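Local atomic coordinates of tyrosinase (Burkholderia thailandensis, PDB entry 5ZRD), a protein that probably catalyses, as a di-copper tyrosinase, the hydroxylation of monophenols to catechols and their oxidation to quinones. Residues V261-N266 against V485-L490; M326-Q331 against N391-L396. All coordinates share one frame; numbering follows the deposited sequence.

Contact 1 of 2, residues V261-N266 against V485-L490. With CIT (citric acid), chain E.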
ATOM      1  N   VAL A 261     -16.008  -5.695 -29.870  1.00 28.62           N
ATOM      2  CA  VAL A 261     -16.587  -6.954 -29.428  1.00 30.48           C
ATOM      3  C   VAL A 261     -17.778  -7.305 -30.343  1.00 28.50           C
ATOM      4  O   VAL A 261     -17.962  -8.483 -30.765  1.00 27.25           O
ATOM      5  CB  VAL A 261     -16.957  -6.935 -27.926  1.00 37.80           C
ATOM      6  CG1 VAL A 261     -17.627  -8.233 -27.476  1.00 39.98           C
ATOM      7  CG2 VAL A 261     -15.732  -6.673 -27.061  1.00 42.22           C
ATOM      8  N   TRP A 262     -18.576  -6.308 -30.679  1.00 28.17           N
ATOM      9  CA  TRP A 262     -19.658  -6.506 -31.655  1.00 29.37           C
ATOM     10  C   TRP A 262     -19.083  -7.063 -32.969  1.00 28.04           C
ATOM     11  O   TRP A 262     -19.642  -7.990 -33.572  1.00 28.14           O
ATOM     12  CB  TRP A 262     -20.425  -5.197 -31.899  1.00 27.80           C
ATOM     13  CG  TRP A 262     -21.613  -5.348 -32.805  1.00 29.91           C
ATOM     14  CD1 TRP A 262     -21.622  -5.289 -34.174  1.00 30.81           C
ATOM     15  CD2 TRP A 262     -22.974  -5.558 -32.407  1.00 26.61           C
ATOM     16  NE1 TRP A 262     -22.886  -5.474 -34.649  1.00 30.47           N
ATOM     17  CE2 TRP A 262     -23.741  -5.620 -33.587  1.00 31.87           C
ATOM     18  CE3 TRP A 262     -23.616  -5.676 -31.175  1.00 30.95           C
ATOM     19  CZ2 TRP A 262     -25.122  -5.834 -33.571  1.00 31.52           C
ATOM     20  CZ3 TRP A 262     -24.979  -5.896 -31.158  1.00 31.57           C
ATOM     21  CH2 TRP A 262     -25.721  -5.961 -32.339  1.00 29.41           C
ATOM     22  N   ASN A 263     -17.995  -6.470 -33.440  1.00 29.03           N
ATOM     23  CA  ASN A 263     -17.382  -6.906 -34.692  1.00 30.02           C
ATOM     24  C   ASN A 263     -16.801  -8.330 -34.560  1.00 34.13           C
ATOM     25  O   ASN A 263     -16.602  -9.004 -35.577  1.00 34.76           O
ATOM     26  CB  ASN A 263     -16.338  -5.885 -35.141  1.00 30.62           C
ATOM     27  CG  ASN A 263     -16.959  -4.619 -35.704  1.00 30.52           C
ATOM     28  OD1 ASN A 263     -18.130  -4.600 -36.092  1.00 31.50           O
ATOM     29  ND2 ASN A 263     -16.176  -3.561 -35.807  1.00 28.55           N
ATOM     30  N   SER A 264     -16.484  -8.804 -33.348  1.00 33.11           N
ATOM     31  CA  SER A 264     -15.951 -10.175 -33.211  1.00 35.63           C
ATOM     32  C   SER A 264     -17.097 -11.200 -33.132  1.00 36.14           C
ATOM     33  O   SER A 264     -16.812 -12.364 -33.227  1.00 37.38           O
ATOM     34  CB  SER A 264     -15.006 -10.330 -32.023  1.00 38.17           C
ATOM     35  OG  SER A 264     -13.803  -9.561 -32.165  1.00 37.28           O
ATOM     36  N   SER A 265     -18.364 -10.780 -33.005  1.00 33.37           N
ATOM     37  CA  SER A 265     -19.491 -11.679 -32.692  1.00 28.75           C
ATOM     38  C   SER A 265     -20.658 -11.498 -33.671  1.00 30.67           C
ATOM     39  O   SER A 265     -21.700 -12.095 -33.452  1.00 37.78           O
ATOM     40  CB  SER A 265     -19.967 -11.469 -31.255  1.00 28.54           C
ATOM     41  OG  SER A 265     -20.396 -10.123 -31.005  1.00 26.64           O
ATOM     42  N   ASN A 266     -20.518 -10.642 -34.687  1.00 30.81           N
ATOM     43  CA  ASN A 266     -21.553 -10.337 -35.682  1.00 32.06           C
ATOM     44  C   ASN A 266     -20.894 -10.206 -37.057  1.00 34.81           C
ATOM     45  O   ASN A 266     -19.776  -9.738 -37.167  1.00 30.51           O
ATOM     46  CB  ASN A 266     -22.297  -9.023 -35.421  1.00 31.00           C
ATOM     47  CG  ASN A 266     -23.002  -9.030 -34.079  1.00 35.98           C
ATOM     48  OD1 ASN A 266     -22.403  -8.736 -33.044  1.00 35.03           O
ATOM     49  ND2 ASN A 266     -24.268  -9.405 -34.085  1.00 36.82           N
ATOM     50  N   VAL A 485      -6.742  -6.197 -30.566  1.00 42.66           N
ATOM     51  CA  VAL A 485      -7.681  -6.861 -31.476  1.00 45.32           C
ATOM     52  C   VAL A 485      -8.215  -5.802 -32.441  1.00 39.72           C
ATOM     53  O   VAL A 485      -8.646  -4.777 -32.015  1.00 39.54           O
ATOM     54  CB  VAL A 485      -8.801  -7.604 -30.722  1.00 43.14           C
ATOM     55  CG1 VAL A 485      -9.296  -6.808 -29.548  1.00 47.35           C
ATOM     56  CG2 VAL A 485      -9.950  -7.964 -31.634  1.00 45.11           C
ATOM     57  N   ALA A 486      -8.095  -6.036 -33.740  1.00 36.86           N
ATOM     58  CA  ALA A 486      -8.468  -5.045 -34.731  1.00 36.75           C
ATOM     59  C   ALA A 486      -9.105  -5.775 -35.911  1.00 38.75           C
ATOM     60  O   ALA A 486      -8.635  -6.852 -36.257  1.00 37.93           O
ATOM     61  CB  ALA A 486      -7.259  -4.253 -35.169  1.00 38.81           C
ATOM     62  N   HIS A 487     -10.165  -5.211 -36.492  1.00 33.96           N
ATOM     63  CA  HIS A 487     -10.774  -5.804 -37.658  1.00 34.58           C
ATOM     64  C   HIS A 487     -10.598  -4.882 -38.865  1.00 37.27           C
ATOM     65  O   HIS A 487     -10.586  -3.660 -38.717  1.00 37.32           O
ATOM     66  CB  HIS A 487     -12.265  -6.053 -37.465  1.00 32.93           C
ATOM     67  CG  HIS A 487     -12.605  -6.735 -36.193  1.00 32.85           C
ATOM     68  ND1 HIS A 487     -12.661  -8.111 -36.093  1.00 36.03           N
ATOM     69  CD2 HIS A 487     -12.911  -6.244 -34.977  1.00 29.15           C
ATOM     70  CE1 HIS A 487     -13.017  -8.432 -34.853  1.00 34.37           C
ATOM     71  NE2 HIS A 487     -13.157  -7.300 -34.157  1.00 31.59           N
ATOM     72  N   PHE A 488     -10.505  -5.486 -40.057  1.00 36.56           N
ATOM     73  CA  PHE A 488     -10.342  -4.713 -41.290  1.00 33.77           C
ATOM     74  C   PHE A 488     -11.174  -5.375 -42.371  1.00 32.08           C
ATOM     75  O   PHE A 488     -11.239  -6.591 -42.427  1.00 33.56           O
ATOM     76  CB  PHE A 488      -8.879  -4.598 -41.720  1.00 31.95           C
ATOM     77  CG  PHE A 488      -7.951  -3.979 -40.700  1.00 29.95           C
ATOM     78  CD1 PHE A 488      -7.729  -2.614 -40.663  1.00 29.48           C
ATOM     79  CD2 PHE A 488      -7.277  -4.763 -39.790  1.00 30.21           C
ATOM     80  CE1 PHE A 488      -6.864  -2.049 -39.743  1.00 29.69           C
ATOM     81  CE2 PHE A 488      -6.426  -4.195 -38.850  1.00 30.58           C
ATOM     82  CZ  PHE A 488      -6.229  -2.838 -38.816  1.00 29.34           C
ATOM     83  N   PRO A 489     -11.848  -4.562 -43.186  1.00 33.50           N
ATOM     84  CA  PRO A 489     -12.437  -5.136 -44.390  1.00 34.49           C
ATOM     85  C   PRO A 489     -11.329  -5.666 -45.316  1.00 31.72           C
ATOM     86  O   PRO A 489     -10.209  -5.153 -45.317  1.00 30.56           O
ATOM     87  CB  PRO A 489     -13.214  -3.972 -45.022  1.00 33.23           C
ATOM     88  CG  PRO A 489     -12.396  -2.760 -44.623  1.00 35.57           C
ATOM     89  CD  PRO A 489     -11.934  -3.099 -43.221  1.00 34.86           C
ATOM     90  N   LEU A 490     -11.669  -6.690 -46.076  1.00 37.42           N
ATOM     91  CA  LEU A 490     -10.838  -7.212 -47.189  1.00 38.49           C
ATOM     92  C   LEU A 490     -11.442  -6.794 -48.543  1.00 38.35           C
ATOM     93  O   LEU A 490     -11.072  -7.330 -49.583  1.00 37.21           O
ATOM     94  CB  LEU A 490     -10.751  -8.739 -47.051  1.00 39.42           C
ATOM     95  CG  LEU A 490      -9.879  -9.232 -45.890  1.00 40.51           C
ATOM     96  CD1 LEU A 490     -10.255 -10.636 -45.469  1.00 40.97           C
ATOM     97  CD2 LEU A 490      -8.408  -9.174 -46.263  1.00 42.92           C
TER
HETATM   98  C1  CIT E 601     -13.386  -0.722 -33.005  1.00 56.69           C
HETATM   99  O1  CIT E 601     -12.669  -1.661 -32.575  1.00 50.37           O
HETATM  100  O2  CIT E 601     -13.901   0.063 -32.197  1.00 60.59           O
HETATM  101  C2  CIT E 601     -13.717  -0.445 -34.468  1.00 53.10           C
HETATM  102  C3  CIT E 601     -12.880  -1.133 -35.568  1.00 51.37           C
HETATM  103  O7  CIT E 601     -13.756  -1.458 -36.632  1.00 51.55           O
HETATM  104  C4  CIT E 601     -12.131  -0.153 -36.450  1.00 58.51           C
HETATM  105  C5  CIT E 601     -13.254   0.707 -37.097  1.00 58.47           C
HETATM  106  O3  CIT E 601     -14.009   0.367 -38.041  1.00 48.48           O
HETATM  107  O4  CIT E 601     -13.433   1.813 -36.606  1.00 61.91           O
HETATM  108  C6  CIT E 601     -12.375  -2.514 -35.164  1.00 40.59           C
HETATM  109  O5  CIT E 601     -11.212  -2.878 -35.197  1.00 37.27           O
HETATM  110  O6  CIT E 601     -13.223  -3.341 -34.812  1.00 33.30           O
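N263 lays its CB over one face of the H487 imidazole, a CH-pi contact 3.8 Å from the CB to the ring centroid and 27° off the ring normal. CB of N263 sits toward the rim, 3.4 Å from CD2 of H487. S264 arrives at the ring's edge instead, its OG in the ring plane and 3.0 Å from CE1 of H487. The same hydroxyl makes a weak hydrogen bond to the carbonyl O of S260, a short polar side chain serving both helix and ring. V485 adds a marginal touch, its CG2 4.2 Å from OG of S264.

With CG anti to the carbonyl carbon (chi1 -74°), N263 sends its amide past the ring to a citrate, probably from the crystallisation liquor. Its ND2 donates to citrate O6 over 3.1 Å, nearly straight at 170°. The backbone N of H487 holds O5, the other oxygen of the same carboxylate, at 2.9 Å. Asparagine suits this place because its two amide ends serve different partners: OD1 accepts from the backbone N of V270.

The contact sets the C-terminal turn of helix 256-265, part of the tyrosinase central domain, against strand 485-489, outermost within this chain in a three-stranded antiparallel sheet. Bonds of A486 with V429 and of F488 with L427 make H487 and T428 a non-hydrogen-bonded pair, which leaves the NH of H487 turned outward for the citrate.

Further out, both ring nitrogens of H487 are engaged, NE2 with the carbonyl O of S260 and ND1 with T428 OG1, so the imidazole's rotation is fixed. K426, on the adjoining strand, gives its NZ to the carbonyl oxygens of N263 and N266. R344 of the second subunit packs on S264, placing the contact beside the subunit interface.

Contact 2 of 2, residues M326-Q331 against N391-L396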
ATOM      1  N   MET A 326     -22.395  14.804 -35.433  1.00 34.43           N
ATOM      2  CA  MET A 326     -22.494  13.441 -36.019  1.00 31.54           C
ATOM      3  C   MET A 326     -23.339  12.556 -35.090  1.00 27.67           C
ATOM      4  O   MET A 326     -24.182  11.803 -35.542  1.00 27.48           O
ATOM      5  CB  MET A 326     -21.106  12.831 -36.229  1.00 30.22           C
ATOM      6  CG  MET A 326     -20.286  13.522 -37.308  1.00 31.44           C
ATOM      7  SD  MET A 326     -20.847  13.078 -38.980  1.00 35.87           S
ATOM      8  CE  MET A 326     -21.976  14.405 -39.334  1.00 41.34           C
ATOM      9  N   PHE A 327     -23.119  12.664 -33.801  1.00 25.89           N
ATOM     10  CA  PHE A 327     -23.957  11.965 -32.827  1.00 27.34           C
ATOM     11  C   PHE A 327     -25.429  12.352 -33.040  1.00 30.54           C
ATOM     12  O   PHE A 327     -26.305  11.499 -33.013  1.00 33.82           O
ATOM     13  CB  PHE A 327     -23.452  12.290 -31.425  1.00 26.57           C
ATOM     14  CG  PHE A 327     -24.238  11.730 -30.275  1.00 25.39           C
ATOM     15  CD1 PHE A 327     -25.112  10.664 -30.430  1.00 28.41           C
ATOM     16  CD2 PHE A 327     -24.105  12.286 -29.022  1.00 28.18           C
ATOM     17  CE1 PHE A 327     -25.816  10.150 -29.346  1.00 26.44           C
ATOM     18  CE2 PHE A 327     -24.793  11.760 -27.926  1.00 30.32           C
ATOM     19  CZ  PHE A 327     -25.627  10.675 -28.094  1.00 28.27           C
ATOM     20  N   TRP A 328     -25.700  13.625 -33.295  1.00 31.57           N
ATOM     21  CA  TRP A 328     -27.083  14.117 -33.450  1.00 34.60           C
ATOM     22  C   TRP A 328     -27.680  13.638 -34.788  1.00 32.40           C
ATOM     23  O   TRP A 328     -28.850  13.253 -34.845  1.00 31.56           O
ATOM     24  CB  TRP A 328     -27.123  15.654 -33.316  1.00 30.67           C
ATOM     25  CG  TRP A 328     -28.484  16.242 -33.511  1.00 30.28           C
ATOM     26  CD1 TRP A 328     -28.884  17.047 -34.537  1.00 30.20           C
ATOM     27  CD2 TRP A 328     -29.646  16.038 -32.685  1.00 29.66           C
ATOM     28  NE1 TRP A 328     -30.212  17.350 -34.405  1.00 30.67           N
ATOM     29  CE2 TRP A 328     -30.704  16.761 -33.276  1.00 29.18           C
ATOM     30  CE3 TRP A 328     -29.903  15.306 -31.527  1.00 29.42           C
ATOM     31  CZ2 TRP A 328     -31.979  16.805 -32.728  1.00 27.22           C
ATOM     32  CZ3 TRP A 328     -31.169  15.350 -30.981  1.00 30.62           C
ATOM     33  CH2 TRP A 328     -32.188  16.099 -31.570  1.00 27.71           C
ATOM     34  N   VAL A 329     -26.864  13.634 -35.841  1.00 28.78           N
ATOM     35  CA  VAL A 329     -27.286  13.084 -37.116  1.00 30.28           C
ATOM     36  C   VAL A 329     -27.623  11.595 -36.988  1.00 29.69           C
ATOM     37  O   VAL A 329     -28.579  11.172 -37.570  1.00 29.34           O
ATOM     38  CB  VAL A 329     -26.227  13.274 -38.212  1.00 33.11           C
ATOM     39  CG1 VAL A 329     -26.558  12.439 -39.438  1.00 35.23           C
ATOM     40  CG2 VAL A 329     -26.085  14.735 -38.595  1.00 31.28           C
ATOM     41  N   TRP A 330     -26.842  10.823 -36.234  1.00 30.65           N
ATOM     42  CA  TRP A 330     -27.084   9.427 -36.079  1.00 28.84           C
ATOM     43  C   TRP A 330     -28.397   9.256 -35.316  1.00 30.06           C
ATOM     44  O   TRP A 330     -29.152   8.337 -35.608  1.00 26.71           O
ATOM     45  CB  TRP A 330     -25.921   8.725 -35.355  1.00 30.38           C
ATOM     46  CG  TRP A 330     -26.189   7.289 -35.009  1.00 28.12           C
ATOM     47  CD1 TRP A 330     -25.948   6.197 -35.788  1.00 27.53           C
ATOM     48  CD2 TRP A 330     -26.797   6.789 -33.805  1.00 27.74           C
ATOM     49  NE1 TRP A 330     -26.339   5.057 -35.143  1.00 28.69           N
ATOM     50  CE2 TRP A 330     -26.857   5.390 -33.921  1.00 26.99           C
ATOM     51  CE3 TRP A 330     -27.316   7.390 -32.654  1.00 29.47           C
ATOM     52  CZ2 TRP A 330     -27.429   4.594 -32.940  1.00 27.80           C
ATOM     53  CZ3 TRP A 330     -27.845   6.599 -31.658  1.00 27.71           C
ATOM     54  CH2 TRP A 330     -27.927   5.218 -31.816  1.00 29.07           C
ATOM     55  N   GLN A 331     -28.612  10.105 -34.316  1.00 32.33           N
ATOM     56  CA  GLN A 331     -29.860  10.043 -33.503  1.00 32.65           C
ATOM     57  C   GLN A 331     -31.044  10.270 -34.433  1.00 33.92           C
ATOM     58  O   GLN A 331     -31.973   9.510 -34.382  1.00 29.08           O
ATOM     59  CB  GLN A 331     -29.890  11.076 -32.390  1.00 29.58           C
ATOM     60  CG  GLN A 331     -29.030  10.686 -31.203  1.00 30.04           C
ATOM     61  CD  GLN A 331     -28.975  11.738 -30.118  1.00 29.72           C
ATOM     62  OE1 GLN A 331     -28.161  12.660 -30.174  1.00 29.19           O
ATOM     63  NE2 GLN A 331     -29.803  11.574 -29.090  1.00 25.54           N
ATOM     64  N   ASN A 391     -31.822  14.759 -26.127  1.00 34.40           N
ATOM     65  CA  ASN A 391     -32.392  15.552 -27.173  1.00 34.13           C
ATOM     66  C   ASN A 391     -31.841  16.964 -27.038  1.00 35.25           C
ATOM     67  O   ASN A 391     -32.242  17.699 -26.120  1.00 33.53           O
ATOM     68  CB  ASN A 391     -33.921  15.572 -27.114  1.00 35.79           C
ATOM     69  CG  ASN A 391     -34.518  16.327 -28.279  1.00 38.00           C
ATOM     70  OD1 ASN A 391     -34.039  17.401 -28.640  1.00 38.58           O
ATOM     71  ND2 ASN A 391     -35.529  15.751 -28.908  1.00 40.41           N
ATOM     72  N   ILE A 392     -30.953  17.342 -27.949  1.00 31.85           N
ATOM     73  CA  ILE A 392     -30.302  18.631 -27.766  1.00 36.66           C
ATOM     74  C   ILE A 392     -31.326  19.788 -27.888  1.00 37.39           C
ATOM     75  O   ILE A 392     -31.101  20.816 -27.274  1.00 33.46           O
ATOM     76  CB  ILE A 392     -29.114  18.833 -28.735  1.00 34.54           C
ATOM     77  CG1 ILE A 392     -29.546  18.765 -30.194  1.00 31.01           C
ATOM     78  CG2 ILE A 392     -27.984  17.863 -28.434  1.00 39.37           C
ATOM     79  CD1 ILE A 392     -28.458  19.150 -31.169  1.00 34.02           C
ATOM     80  N   GLU A 393     -32.390  19.664 -28.695  1.00 39.18           N
ATOM     81  CA  GLU A 393     -33.360  20.770 -28.918  1.00 40.58           C
ATOM     82  C   GLU A 393     -34.271  20.901 -27.678  1.00 40.44           C
ATOM     83  O   GLU A 393     -34.307  21.951 -27.042  1.00 41.39           O
ATOM     84  CB  GLU A 393     -34.153  20.535 -30.203  1.00 41.61           C
ATOM     85  CG  GLU A 393     -33.297  20.508 -31.456  1.00 42.70           C
ATOM     86  CD  GLU A 393     -33.979  20.069 -32.757  1.00 48.01           C
ATOM     87  OE1 GLU A 393     -35.032  19.384 -32.680  1.00 48.06           O
ATOM     88  OE2 GLU A 393     -33.447  20.387 -33.865  1.00 44.40           O
ATOM     89  N   ARG A 394     -34.870  19.804 -27.231  1.00 40.38           N
ATOM     90  CA  ARG A 394     -35.843  19.836 -26.111  1.00 40.01           C
ATOM     91  C   ARG A 394     -35.149  19.970 -24.762  1.00 40.03           C
ATOM     92  O   ARG A 394     -35.737  20.544 -23.873  1.00 43.85           O
ATOM     93  CB  ARG A 394     -36.733  18.588 -26.065  1.00 42.07           C
ATOM     94  CG  ARG A 394     -37.458  18.310 -27.376  1.00 46.54           C
ATOM     95  CD  ARG A 394     -38.358  17.081 -27.338  1.00 48.86           C
ATOM     96  NE  ARG A 394     -39.017  16.926 -28.631  1.00 51.69           N
ATOM     97  CZ  ARG A 394     -40.042  17.671 -29.090  1.00 55.11           C
ATOM     98  NH1 ARG A 394     -40.817  18.349 -28.246  1.00 43.95           N
ATOM     99  NH2 ARG A 394     -40.277  17.718 -30.402  1.00 43.09           N
ATOM    100  N   GLN A 395     -33.956  19.417 -24.554  1.00 42.54           N
ATOM    101  CA  GLN A 395     -33.386  19.470 -23.196  1.00 38.11           C
ATOM    102  C   GLN A 395     -32.282  20.544 -23.075  1.00 38.02           C
ATOM    103  O   GLN A 395     -32.031  21.020 -21.962  1.00 43.46           O
ATOM    104  CB  GLN A 395     -32.877  18.092 -22.781  1.00 41.27           C
ATOM    105  CG  GLN A 395     -33.956  17.023 -22.657  1.00 39.28           C
ATOM    106  CD  GLN A 395     -33.346  15.644 -22.501  1.00 38.91           C
ATOM    107  OE1 GLN A 395     -32.838  15.052 -23.454  1.00 39.29           O
ATOM    108  NE2 GLN A 395     -33.369  15.113 -21.292  1.00 31.68           N
ATOM    109  N   LEU A 396     -31.584  20.919 -24.149  1.00 35.31           N
ATOM    110  CA  LEU A 396     -30.396  21.809 -24.016  1.00 39.39           C
ATOM    111  C   LEU A 396     -30.579  23.117 -24.819  1.00 37.88           C
ATOM    112  O   LEU A 396     -29.760  24.024 -24.720  1.00 38.82           O
ATOM    113  CB  LEU A 396     -29.131  21.067 -24.482  1.00 39.06           C
ATOM    114  CG  LEU A 396     -28.711  19.828 -23.686  1.00 40.96           C
ATOM    115  CD1 LEU A 396     -27.415  19.267 -24.239  1.00 45.48           C
ATOM    116  CD2 LEU A 396     -28.539  20.111 -22.201  1.00 43.37           C
TER
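W328 offers one face of its indole to I392, whose CG1 stands 3.6 Å from the centroid of the six-membered ring and only 8° off its normal. The tryptophan's CG lies anti to the backbone N (chi1 178°), reaching out from helix 315-334 of the tyrosinase central domain, while I392 holds CG1 between its backbone N and carbonyl carbon (chi1 60°). Extended beyond, isoleucine carries CD1 toward the five-membered ring, 3.7 Å from CD2 of W328, so an aliphatic chain spans both rings. R95, on helix 90-108 and next to the copper ligand H94, touches both side chains, so the contact packs against the copper-bearing helices.

OD1 of N391 comes obliquely, 3.7 Å from CH2 of W328; the extended E393 chain crosses the indole at about a right angle, its CD 3.8 Å from CZ2 of W328. N391 OD1 caps the short, weakly bonded helix 392-396, accepting from R394 N at 2.9 Å and weakly from E393 N, as suits asparagine at an N-cap. E393 turns OE2 to T399 OG1, and N391 gives ND2 to D338. No hydrogen bond joins the segments: cohesion is dispersive and CH-pi, the buried amide having its own partners.

How the contacts relate
From the N terminus, the chain first reaches 261-266 on helix 256-265, then runs through helix 274-285, which carries the copper ligands H277 and H281, to helix 315-334, which carries H320. Segment 326-331 lies further along that last helix. After 59 intervening residues, 391-396 returns to it and closes the shorter loop, contact 2. The chain continues through the strands of the sheets until 485-490 closes the longer loop, contact 1, so the shorter loop falls wholly within the longer. Contact 1 joins the helical region to a late β-sheet; contact 2 ties a copper-ligand helix to a short helix. Their centres are about 28 Å apart, and they do not touch.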